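PDB 3DOR: protein CT_858 from Chlamydia trachomatis, which probably acts as a secreted serine-type endopeptidase, the chlamydial protease CPAF, with a PDZ domain and a peptidase family S41 region. Local coordinates for residues Y253-L262 against I336-G344; W270-I280 against P316-F327. All coordinates share one frame; numbering follows the deposited sequence.

Interaction 1: Y253-L262 against I336-G344. With SO4 (sulfate ion), chain M.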
loop_
_atom_site.group_PDB
_atom_site.type_symbol
_atom_site.label_atom_id
_atom_site.label_comp_id
_atom_site.label_asym_id
_atom_site.label_seq_id
_atom_site.Cartn_x
_atom_site.Cartn_y
_atom_site.Cartn_z
ATOM N N TYR B 253 -27.155 -15.399 0.002
ATOM C CA TYR B 253 -26.346 -16.154 0.946
ATOM C C TYR B 253 -24.887 -15.716 0.982
ATOM O O TYR B 253 -24.115 -16.203 1.798
ATOM C CB TYR B 253 -26.457 -17.655 0.633
ATOM C CG TYR B 253 -27.866 -18.200 0.864
ATOM C CD1 TYR B 253 -28.796 -18.273 -0.178
ATOM C CD2 TYR B 253 -28.280 -18.587 2.138
ATOM C CE1 TYR B 253 -30.111 -18.720 0.053
ATOM C CE2 TYR B 253 -29.582 -19.026 2.376
ATOM C CZ TYR B 253 -30.488 -19.086 1.334
ATOM O OH TYR B 253 -31.776 -19.469 1.595
ATOM N N ASN B 254 -24.518 -14.782 0.111
ATOM C CA ASN B 254 -23.146 -14.276 0.064
ATOM C C ASN B 254 -22.738 -13.550 1.350
ATOM O O ASN B 254 -23.509 -12.765 1.899
ATOM C CB ASN B 254 -22.980 -13.273 -1.081
ATOM C CG ASN B 254 -22.763 -13.927 -2.430
ATOM O OD1 ASN B 254 -21.932 -13.467 -3.204
ATOM N ND2 ASN B 254 -23.519 -14.979 -2.732
ATOM N N ILE B 255 -21.523 -13.801 1.818
ATOM C CA ILE B 255 -21.030 -13.110 2.995
ATOM C C ILE B 255 -20.960 -11.630 2.594
ATOM O O ILE B 255 -20.466 -11.303 1.519
ATOM C CB ILE B 255 -19.633 -13.630 3.386
ATOM C CG1 ILE B 255 -19.771 -15.015 4.044
ATOM C CG2 ILE B 255 -18.950 -12.663 4.335
ATOM C CD1 ILE B 255 -18.435 -15.658 4.447
ATOM N N GLY B 256 -21.481 -10.746 3.440
ATOM C CA GLY B 256 -21.470 -9.330 3.116
ATOM C C GLY B 256 -22.665 -8.869 2.293
ATOM O O GLY B 256 -22.779 -7.691 1.959
ATOM N N SER B 257 -23.560 -9.790 1.958
ATOM C CA SER B 257 -24.752 -9.451 1.182
ATOM C C SER B 257 -25.613 -8.414 1.909
ATOM O O SER B 257 -25.916 -8.560 3.096
ATOM C CB SER B 257 -25.584 -10.712 0.914
ATOM O OG SER B 257 -26.935 -10.382 0.633
ATOM N N THR B 258 -26.017 -7.371 1.190
ATOM C CA THR B 258 -26.833 -6.315 1.785
ATOM C C THR B 258 -28.160 -6.819 2.340
ATOM O O THR B 258 -28.544 -6.476 3.458
ATOM C CB THR B 258 -27.120 -5.178 0.758
ATOM O OG1 THR B 258 -25.892 -4.547 0.402
ATOM C CG2 THR B 258 -28.042 -4.120 1.350
ATOM N N ASP B 259 -28.860 -7.640 1.568
ATOM C CA ASP B 259 -30.161 -8.143 1.996
ATOM C C ASP B 259 -30.147 -9.405 2.841
ATOM O O ASP B 259 -31.081 -9.652 3.597
ATOM C CB ASP B 259 -31.066 -8.362 0.778
ATOM C CG ASP B 259 -31.607 -7.058 0.213
ATOM O OD1 ASP B 259 -32.174 -7.066 -0.900
ATOM O OD2 ASP B 259 -31.478 -6.025 0.894
ATOM N N GLY B 260 -29.104 -10.214 2.735
ATOM C CA GLY B 260 -29.106 -11.426 3.534
ATOM C C GLY B 260 -30.121 -12.401 2.964
ATOM O O GLY B 260 -30.581 -12.245 1.820
ATOM N N PHE B 261 -30.516 -13.382 3.765
ATOM C CA PHE B 261 -31.428 -14.409 3.279
ATOM C C PHE B 261 -32.701 -14.606 4.078
ATOM O O PHE B 261 -33.482 -15.501 3.782
ATOM C CB PHE B 261 -30.664 -15.731 3.206
ATOM C CG PHE B 261 -30.026 -16.128 4.513
ATOM C CD1 PHE B 261 -30.774 -16.743 5.511
ATOM C CD2 PHE B 261 -28.684 -15.870 4.751
ATOM C CE1 PHE B 261 -30.192 -17.095 6.728
ATOM C CE2 PHE B 261 -28.089 -16.216 5.966
ATOM C CZ PHE B 261 -28.849 -16.832 6.957
ATOM N N LEU B 262 -32.920 -13.778 5.087
ATOM C CA LEU B 262 -34.117 -13.898 5.903
ATOM C C LEU B 262 -35.328 -13.158 5.327
ATOM O O LEU B 262 -35.230 -11.997 4.908
ATOM C CB LEU B 262 -33.835 -13.380 7.311
ATOM C CG LEU B 262 -32.673 -14.068 8.034
ATOM C CD1 LEU B 262 -32.396 -13.356 9.339
ATOM C CD2 LEU B 262 -33.021 -15.543 8.275
ATOM N N ILE B 336 -31.628 -6.844 14.766
ATOM C CA ILE B 336 -30.495 -6.542 13.900
ATOM C C ILE B 336 -29.946 -7.849 13.340
ATOM O O ILE B 336 -29.445 -8.698 14.093
ATOM C CB ILE B 336 -29.374 -5.807 14.682
ATOM C CG1 ILE B 336 -29.861 -4.419 15.110
ATOM C CG2 ILE B 336 -28.105 -5.692 13.821
ATOM C CD1 ILE B 336 -28.836 -3.634 15.908
ATOM N N ASP B 337 -30.058 -8.027 12.028
ATOM C CA ASP B 337 -29.539 -9.231 11.400
ATOM C C ASP B 337 -28.089 -8.936 11.044
ATOM O O ASP B 337 -27.811 -8.113 10.179
ATOM C CB ASP B 337 -30.322 -9.572 10.131
ATOM C CG ASP B 337 -29.666 -10.690 9.326
ATOM O OD1 ASP B 337 -30.050 -10.880 8.154
ATOM O OD2 ASP B 337 -28.766 -11.377 9.872
ATOM N N GLN B 338 -27.161 -9.600 11.716
ATOM C CA GLN B 338 -25.756 -9.368 11.445
ATOM C C GLN B 338 -25.050 -10.632 10.941
ATOM O O GLN B 338 -23.821 -10.706 10.962
ATOM C CB GLN B 338 -25.073 -8.865 12.715
ATOM C CG GLN B 338 -23.752 -8.227 12.453
ATOM C CD GLN B 338 -22.691 -8.636 13.443
ATOM O OE1 GLN B 338 -21.807 -7.846 13.756
ATOM N NE2 GLN B 338 -22.751 -9.877 13.924
ATOM N N THR B 339 -25.825 -11.620 10.497
ATOM C CA THR B 339 -25.261 -12.873 9.985
ATOM C C THR B 339 -24.474 -12.669 8.688
ATOM O O THR B 339 -24.657 -11.666 8.004
ATOM C CB THR B 339 -26.370 -13.904 9.701
ATOM O OG1 THR B 339 -27.312 -13.351 8.771
ATOM C CG2 THR B 339 -27.103 -14.266 10.980
ATOM N N ASN B 340 -23.595 -13.619 8.356
ATOM C CA ASN B 340 -22.825 -13.545 7.112
ATOM C C ASN B 340 -22.234 -12.153 6.885
ATOM O O ASN B 340 -22.506 -11.493 5.879
ATOM C CB ASN B 340 -23.732 -13.912 5.931
ATOM C CG ASN B 340 -24.052 -15.398 5.863
ATOM O OD1 ASN B 340 -23.761 -16.165 6.782
ATOM N ND2 ASN B 340 -24.660 -15.808 4.761
ATOM N N ASN B 341 -21.406 -11.728 7.823
ATOM C CA ASN B 341 -20.792 -10.414 7.797
ATOM C C ASN B 341 -19.293 -10.642 7.991
ATOM O O ASN B 341 -18.882 -11.215 8.991
ATOM C CB ASN B 341 -21.384 -9.599 8.945
ATOM C CG ASN B 341 -20.857 -8.193 9.004
ATOM O OD1 ASN B 341 -19.662 -7.962 8.863
ATOM N ND2 ASN B 341 -21.752 -7.236 9.230
ATOM N N PRO B 342 -18.461 -10.176 7.043
ATOM C CA PRO B 342 -16.998 -10.321 7.060
ATOM C C PRO B 342 -16.193 -9.428 7.999
ATOM O O PRO B 342 -14.978 -9.577 8.087
ATOM C CB PRO B 342 -16.622 -10.055 5.612
ATOM C CG PRO B 342 -17.551 -8.904 5.272
ATOM C CD PRO B 342 -18.889 -9.394 5.862
ATOM N N GLY B 343 -16.848 -8.510 8.697
ATOM C CA GLY B 343 -16.115 -7.615 9.580
ATOM C C GLY B 343 -15.748 -6.355 8.811
ATOM O O GLY B 343 -16.452 -5.986 7.872
ATOM N N GLY B 344 -14.655 -5.694 9.188
ATOM C CA GLY B 344 -14.263 -4.491 8.481
ATOM C C GLY B 344 -13.511 -3.462 9.298
ATOM O O GLY B 344 -12.479 -3.766 9.906
HETATM S S SO4 M . -19.609 -16.407 -0.391
HETATM O O1 SO4 M . -20.772 -16.701 -1.300
HETATM O O2 SO4 M . -18.658 -15.505 -1.106
HETATM O O3 SO4 M . -20.057 -15.725 0.863
HETATM O O4 SO4 M . -18.975 -17.727 -0.044
HETATM O O HOH W 1 -31.752 -10.809 5.913
HETATM O O HOH W 2 -29.472 -13.022 6.437
#
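Asp337 brings its carboxylate up beside Leu262 by placing CG anti to the backbone N (chi1 171°), while Thr339 holds OG1 between its own N and carbonyl carbon (chi1 57°), turned back to that carboxylate. The exit of strand 333-337, the central strand of the mixed sheet in the S41 peptidase region, is thereby folded around one acid, and residues 253-262, which lead into strand 268-271, meet it there. Asp337 OD2 accepts a hydrogen bond from Thr339 N at 3.0 Å, making an Asx turn, and takes Thr339 OG1 on its syn lone pair at 2.7 Å. Asp337 OD1 faces 253-262 through two waters. One, 2.8 Å from Asp337 OD1, also gives a hydrogen to Asp259 O; the second accepts from Phe261 N and reaches Thr339 OG1. Leu262 lays CD1 against the same carboxylate, 3.6 Å from Asp337 OD1.

Further along, the type II turn from Asn254 to Ser257 meets the loop directly. Gly256 N donates almost straight (175°) to Asn340 O, 2.7 Å away, arriving above the carbonyl plane; Arg297 is a second donor to that oxygen. Beside this bond, Ile255 CG2 packs on Pro342 CD at 3.6 Å. Within the same turn, Ile255 N donates to a sulfate, probably from the crystallisation liquor. With each oxygen of buried Asp337 accepting twice, its setting is consistent with an ionised carboxylate held by backbone N-H, hydroxyl and water.

Interaction 2: W270-I280 against P316-F327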
loop_
_atom_site.group_PDB
_atom_site.type_symbol
_atom_site.label_atom_id
_atom_site.label_comp_id
_atom_site.label_asym_id
_atom_site.label_seq_id
_atom_site.Cartn_x
_atom_site.Cartn_y
_atom_site.Cartn_z
ATOM N N TRP B 270 -43.438 0.008 7.258
ATOM C CA TRP B 270 -42.488 0.995 6.727
ATOM C C TRP B 270 -41.228 0.316 6.192
ATOM O O TRP B 270 -40.731 -0.645 6.775
ATOM C CB TRP B 270 -42.063 1.999 7.799
ATOM C CG TRP B 270 -41.045 2.989 7.291
ATOM C CD1 TRP B 270 -41.278 4.063 6.474
ATOM C CD2 TRP B 270 -39.632 2.984 7.548
ATOM N NE1 TRP B 270 -40.101 4.727 6.209
ATOM C CE2 TRP B 270 -39.075 4.086 6.854
ATOM C CE3 TRP B 270 -38.783 2.157 8.291
ATOM C CZ2 TRP B 270 -37.709 4.384 6.890
ATOM C CZ3 TRP B 270 -37.428 2.450 8.328
ATOM C CH2 TRP B 270 -36.902 3.554 7.628
ATOM N N GLU B 271 -40.700 0.834 5.091
ATOM C CA GLU B 271 -39.497 0.262 4.508
ATOM C C GLU B 271 -38.551 1.364 4.055
ATOM O O GLU B 271 -38.954 2.295 3.358
ATOM C CB GLU B 271 -39.885 -0.656 3.341
ATOM C CG GLU B 271 -38.721 -1.221 2.549
ATOM C CD GLU B 271 -39.096 -2.485 1.779
ATOM O OE1 GLU B 271 -40.205 -2.531 1.193
ATOM O OE2 GLU B 271 -38.272 -3.430 1.764
ATOM N N SER B 272 -37.293 1.257 4.468
ATOM C CA SER B 272 -36.275 2.239 4.118
ATOM C C SER B 272 -35.880 2.056 2.655
ATOM O O SER B 272 -35.949 0.952 2.122
ATOM C CB SER B 272 -35.059 2.068 5.027
ATOM O OG SER B 272 -34.128 3.117 4.842
ATOM N N GLU B 273 -35.444 3.134 2.015
ATOM C CA GLU B 273 -35.094 3.081 0.599
ATOM C C GLU B 273 -33.631 3.279 0.219
ATOM O O GLU B 273 -33.320 3.383 -0.969
ATOM C CB GLU B 273 -35.922 4.115 -0.169
ATOM C CG GLU B 273 -37.422 3.925 -0.068
ATOM C CD GLU B 273 -38.195 5.015 -0.799
ATOM O OE1 GLU B 273 -39.444 4.944 -0.820
ATOM O OE2 GLU B 273 -37.556 5.942 -1.350
ATOM N N GLY B 274 -32.733 3.328 1.193
ATOM C CA GLY B 274 -31.333 3.535 0.864
ATOM C C GLY B 274 -30.452 2.307 0.695
ATOM O O GLY B 274 -30.850 1.298 0.109
ATOM N N LEU B 275 -29.237 2.413 1.220
ATOM C CA LEU B 275 -28.234 1.362 1.157
ATOM C C LEU B 275 -28.541 0.149 2.046
ATOM O O LEU B 275 -28.288 -0.990 1.658
ATOM C CB LEU B 275 -26.877 1.955 1.554
ATOM C CG LEU B 275 -25.729 2.023 0.541
ATOM C CD1 LEU B 275 -26.221 2.442 -0.840
ATOM C CD2 LEU B 275 -24.691 3.003 1.064
ATOM N N PHE B 276 -29.077 0.401 3.235
ATOM C CA PHE B 276 -29.392 -0.665 4.185
ATOM C C PHE B 276 -30.773 -1.279 4.006
ATOM O O PHE B 276 -31.731 -0.594 3.648
ATOM C CB PHE B 276 -29.356 -0.153 5.638
ATOM C CG PHE B 276 -28.007 0.290 6.116
ATOM C CD1 PHE B 276 -27.586 1.600 5.940
ATOM C CD2 PHE B 276 -27.173 -0.599 6.790
ATOM C CE1 PHE B 276 -26.339 2.029 6.436
ATOM C CE2 PHE B 276 -25.930 -0.185 7.288
ATOM C CZ PHE B 276 -25.512 1.130 7.112
ATOM N N ARG B 277 -30.883 -2.572 4.278
ATOM C CA ARG B 277 -32.190 -3.205 4.241
ATOM C C ARG B 277 -32.729 -2.915 5.649
ATOM O O ARG B 277 -32.140 -3.331 6.652
ATOM C CB ARG B 277 -32.097 -4.722 4.039
ATOM C CG ARG B 277 -33.466 -5.393 4.146
ATOM C CD ARG B 277 -33.455 -6.883 3.836
ATOM N NE ARG B 277 -34.806 -7.429 3.931
ATOM C CZ ARG B 277 -35.094 -8.721 4.019
ATOM N NH1 ARG B 277 -34.126 -9.625 4.023
ATOM N NH2 ARG B 277 -36.353 -9.111 4.124
ATOM N N ALA B 278 -33.833 -2.189 5.729
ATOM C CA ALA B 278 -34.397 -1.857 7.019
ATOM C C ALA B 278 -35.881 -1.582 6.879
ATOM O O ALA B 278 -36.316 -0.940 5.915
ATOM C CB ALA B 278 -33.685 -0.635 7.593
ATOM N N TYR B 279 -36.657 -2.065 7.840
ATOM C CA TYR B 279 -38.086 -1.858 7.794
ATOM C C TYR B 279 -38.703 -2.028 9.163
ATOM O O TYR B 279 -38.016 -2.331 10.140
ATOM C CB TYR B 279 -38.725 -2.838 6.792
ATOM C CG TYR B 279 -38.567 -4.302 7.150
ATOM C CD1 TYR B 279 -39.458 -4.924 8.019
ATOM C CD2 TYR B 279 -37.507 -5.059 6.638
ATOM C CE1 TYR B 279 -39.306 -6.260 8.379
ATOM C CE2 TYR B 279 -37.345 -6.402 6.992
ATOM C CZ TYR B 279 -38.248 -6.990 7.864
ATOM O OH TYR B 279 -38.092 -8.303 8.242
ATOM N N ILE B 280 -40.006 -1.802 9.228
ATOM C CA ILE B 280 -40.759 -1.944 10.457
ATOM C C ILE B 280 -41.934 -2.840 10.118
ATOM O O ILE B 280 -42.589 -2.622 9.104
ATOM C CB ILE B 280 -41.309 -0.593 10.949
ATOM C CG1 ILE B 280 -40.162 0.369 11.258
ATOM C CG2 ILE B 280 -42.147 -0.799 12.190
ATOM C CD1 ILE B 280 -40.634 1.724 11.789
ATOM N N PRO B 316 -22.304 6.064 4.590
ATOM C CA PRO B 316 -23.334 5.167 5.126
ATOM C C PRO B 316 -23.745 5.353 6.582
ATOM O O PRO B 316 -24.871 5.028 6.942
ATOM C CB PRO B 316 -22.786 3.767 4.813
ATOM C CG PRO B 316 -21.320 3.985 4.585
ATOM C CD PRO B 316 -21.248 5.305 3.901
ATOM N N TRP B 317 -22.868 5.890 7.424
ATOM C CA TRP B 317 -23.263 6.083 8.809
ATOM C C TRP B 317 -24.333 7.175 8.954
ATOM O O TRP B 317 -25.074 7.197 9.937
ATOM C CB TRP B 317 -22.047 6.382 9.684
ATOM C CG TRP B 317 -21.185 7.496 9.203
ATOM C CD1 TRP B 317 -21.369 8.831 9.418
ATOM C CD2 TRP B 317 -19.960 7.367 8.473
ATOM N NE1 TRP B 317 -20.325 9.543 8.877
ATOM C CE2 TRP B 317 -19.446 8.672 8.290
ATOM C CE3 TRP B 317 -19.245 6.272 7.958
ATOM C CZ2 TRP B 317 -18.241 8.919 7.609
ATOM C CZ3 TRP B 317 -18.048 6.514 7.278
ATOM C CH2 TRP B 317 -17.559 7.832 7.112
ATOM N N GLU B 318 -24.434 8.067 7.973
ATOM C CA GLU B 318 -25.472 9.098 8.029
ATOM C C GLU B 318 -26.838 8.472 7.745
ATOM O O GLU B 318 -27.842 8.834 8.366
ATOM C CB GLU B 318 -25.176 10.224 7.030
ATOM C CG GLU B 318 -24.299 11.307 7.644
ATOM C CD GLU B 318 -23.761 12.296 6.637
ATOM O OE1 GLU B 318 -24.513 12.698 5.724
ATOM O OE2 GLU B 318 -22.581 12.684 6.769
ATOM N N GLU B 319 -26.878 7.526 6.816
ATOM C CA GLU B 319 -28.136 6.861 6.521
ATOM C C GLU B 319 -28.525 5.992 7.721
ATOM O O GLU B 319 -29.696 5.930 8.100
ATOM C CB GLU B 319 -28.028 5.975 5.280
ATOM C CG GLU B 319 -29.349 5.252 4.994
ATOM C CD GLU B 319 -29.242 4.223 3.893
ATOM O OE1 GLU B 319 -28.701 4.566 2.820
ATOM O OE2 GLU B 319 -29.708 3.073 4.092
ATOM N N PHE B 320 -27.532 5.324 8.309
ATOM C CA PHE B 320 -27.757 4.460 9.467
ATOM C C PHE B 320 -28.394 5.312 10.566
ATOM O O PHE B 320 -29.372 4.904 11.203
ATOM C CB PHE B 320 -26.422 3.879 9.954
ATOM C CG PHE B 320 -26.556 2.843 11.048
ATOM C CD1 PHE B 320 -26.645 1.493 10.735
ATOM C CD2 PHE B 320 -26.568 3.217 12.383
ATOM C CE1 PHE B 320 -26.739 0.524 11.742
ATOM C CE2 PHE B 320 -26.662 2.252 13.398
ATOM C CZ PHE B 320 -26.746 0.905 13.070
ATOM N N ALA B 321 -27.832 6.499 10.776
ATOM C CA ALA B 321 -28.348 7.416 11.785
ATOM C C ALA B 321 -29.807 7.757 11.476
ATOM O O ALA B 321 -30.636 7.799 12.375
ATOM C CB ALA B 321 -27.498 8.697 11.829
ATOM N N LYS B 322 -30.122 7.996 10.205
ATOM C CA LYS B 322 -31.500 8.323 9.818
ATOM C C LYS B 322 -32.464 7.181 10.177
ATOM O O LYS B 322 -33.567 7.403 10.685
ATOM C CB LYS B 322 -31.598 8.560 8.307
ATOM C CG LYS B 322 -30.758 9.693 7.743
ATOM C CD LYS B 322 -31.456 11.027 7.887
ATOM C CE LYS B 322 -30.708 12.124 7.132
ATOM N NZ LYS B 322 -30.665 11.843 5.675
ATOM N N ILE B 323 -32.050 5.956 9.886
ATOM C CA ILE B 323 -32.882 4.794 10.167
ATOM C C ILE B 323 -33.125 4.626 11.664
ATOM O O ILE B 323 -34.257 4.390 12.093
ATOM C CB ILE B 323 -32.239 3.515 9.585
ATOM C CG1 ILE B 323 -32.091 3.667 8.068
ATOM C CG2 ILE B 323 -33.097 2.305 9.908
ATOM C CD1 ILE B 323 -31.091 2.693 7.426
ATOM N N ILE B 324 -32.075 4.755 12.464
ATOM C CA ILE B 324 -32.236 4.614 13.901
ATOM C C ILE B 324 -33.183 5.672 14.470
ATOM O O ILE B 324 -33.993 5.376 15.352
ATOM C CB ILE B 324 -30.884 4.682 14.631
ATOM C CG1 ILE B 324 -29.957 3.582 14.108
ATOM C CG2 ILE B 324 -31.103 4.488 16.127
ATOM C CD1 ILE B 324 -30.548 2.173 14.213
ATOM N N GLN B 325 -33.094 6.902 13.974
ATOM C CA GLN B 325 -34.002 7.939 14.459
ATOM C C GLN B 325 -35.439 7.515 14.162
ATOM O O GLN B 325 -36.322 7.689 14.986
ATOM C CB GLN B 325 -33.699 9.290 13.804
ATOM C CG GLN B 325 -32.592 10.059 14.497
ATOM C CD GLN B 325 -32.264 11.377 13.804
ATOM O OE1 GLN B 325 -31.936 11.402 12.609
ATOM N NE2 GLN B 325 -32.344 12.478 14.551
ATOM N N VAL B 326 -35.676 6.951 12.985
ATOM C CA VAL B 326 -37.015 6.483 12.649
ATOM C C VAL B 326 -37.428 5.369 13.614
ATOM O O VAL B 326 -38.560 5.343 14.091
ATOM C CB VAL B 326 -37.077 5.941 11.207
ATOM C CG1 VAL B 326 -38.387 5.155 10.993
ATOM C CG2 VAL B 326 -36.991 7.104 10.217
ATOM N N PHE B 327 -36.511 4.448 13.901
ATOM C CA PHE B 327 -36.816 3.333 14.808
ATOM C C PHE B 327 -37.112 3.821 16.223
ATOM O O PHE B 327 -38.009 3.308 16.884
ATOM C CB PHE B 327 -35.644 2.329 14.872
ATOM C CG PHE B 327 -35.496 1.457 13.645
ATOM C CD1 PHE B 327 -34.269 0.887 13.332
ATOM C CD2 PHE B 327 -36.583 1.155 12.844
ATOM C CE1 PHE B 327 -34.134 0.023 12.237
ATOM C CE2 PHE B 327 -36.455 0.298 11.754
ATOM C CZ PHE B 327 -35.234 -0.267 11.451
HETATM O O HOH W 3 -32.134 2.089 3.559
#
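Glu319 reaches out from the N-terminal part of helix 316-330 to the turn of the hairpin 268-284, and its carboxylate makes the polar half of this contact. Its CG points away from the backbone N (chi1 179°) and the chain runs on extended, which carries the carboxylate to the turn: OE1 accepts from Leu275 N at 2.7 Å through its syn lone pair, and OE2 accepts from Phe276 N at 2.9 Å from the syn side. A water donates to Glu319 OE2 and Phe276 O and accepts from Ser272 OG, drawing the hairpin turn in around the acid.

Aromatic contacts come next. Phe276 offers its face to the edge of Phe320, a T-shaped pair with centroids 5.6 Å apart and planes at 65°, while its own edge lies by Pro316 O. At the other end of the contact Val326 CG1 stands over the six-membered ring of Trp270, 3.9 Å from its centroid and 9° off the normal, a CH-pi contact.

The remaining packing is apolar. Ile323 spreads its branches, CD1 going to Phe276 CB and CG2 to Ala278 CB, each at 3.8 Å; near Trp270, Ile280 CG1 meets the edge of the Phe327 ring at 3.7 Å from CE2. Helix and strand 278-280 run nearly parallel, as suits a helix laid on a sheet. Two successive amides and a water donate to the carboxylate of Glu319, which would favour its ionised form and ties the hairpin turn to the helix beside a largely apolar interface.

Read from the N terminus, the chain passes residues 253-262 first, then makes the hairpin of strands 268-271 and 278-284, runs through strand 290-297, crosses over by helix 316-330, and enters strand 333-337. Interaction 2 closes the shorter loop, bringing the helix back over the hairpin; interaction 1 closes the longer one, which contains interaction 2 entirely, so the two nest without crossing. Strands 290-297 and 333-337 are parallel neighbours, making helix 316-330 the connection of a beta-alpha-beta crossover. The contacts also touch: Arg277 NH1, from the hairpin, probably bonds to Asp259 O and Leu262 O, joining the start of strand 278-284 to residues 253-262, which pack on the loop after the central strand 333-337.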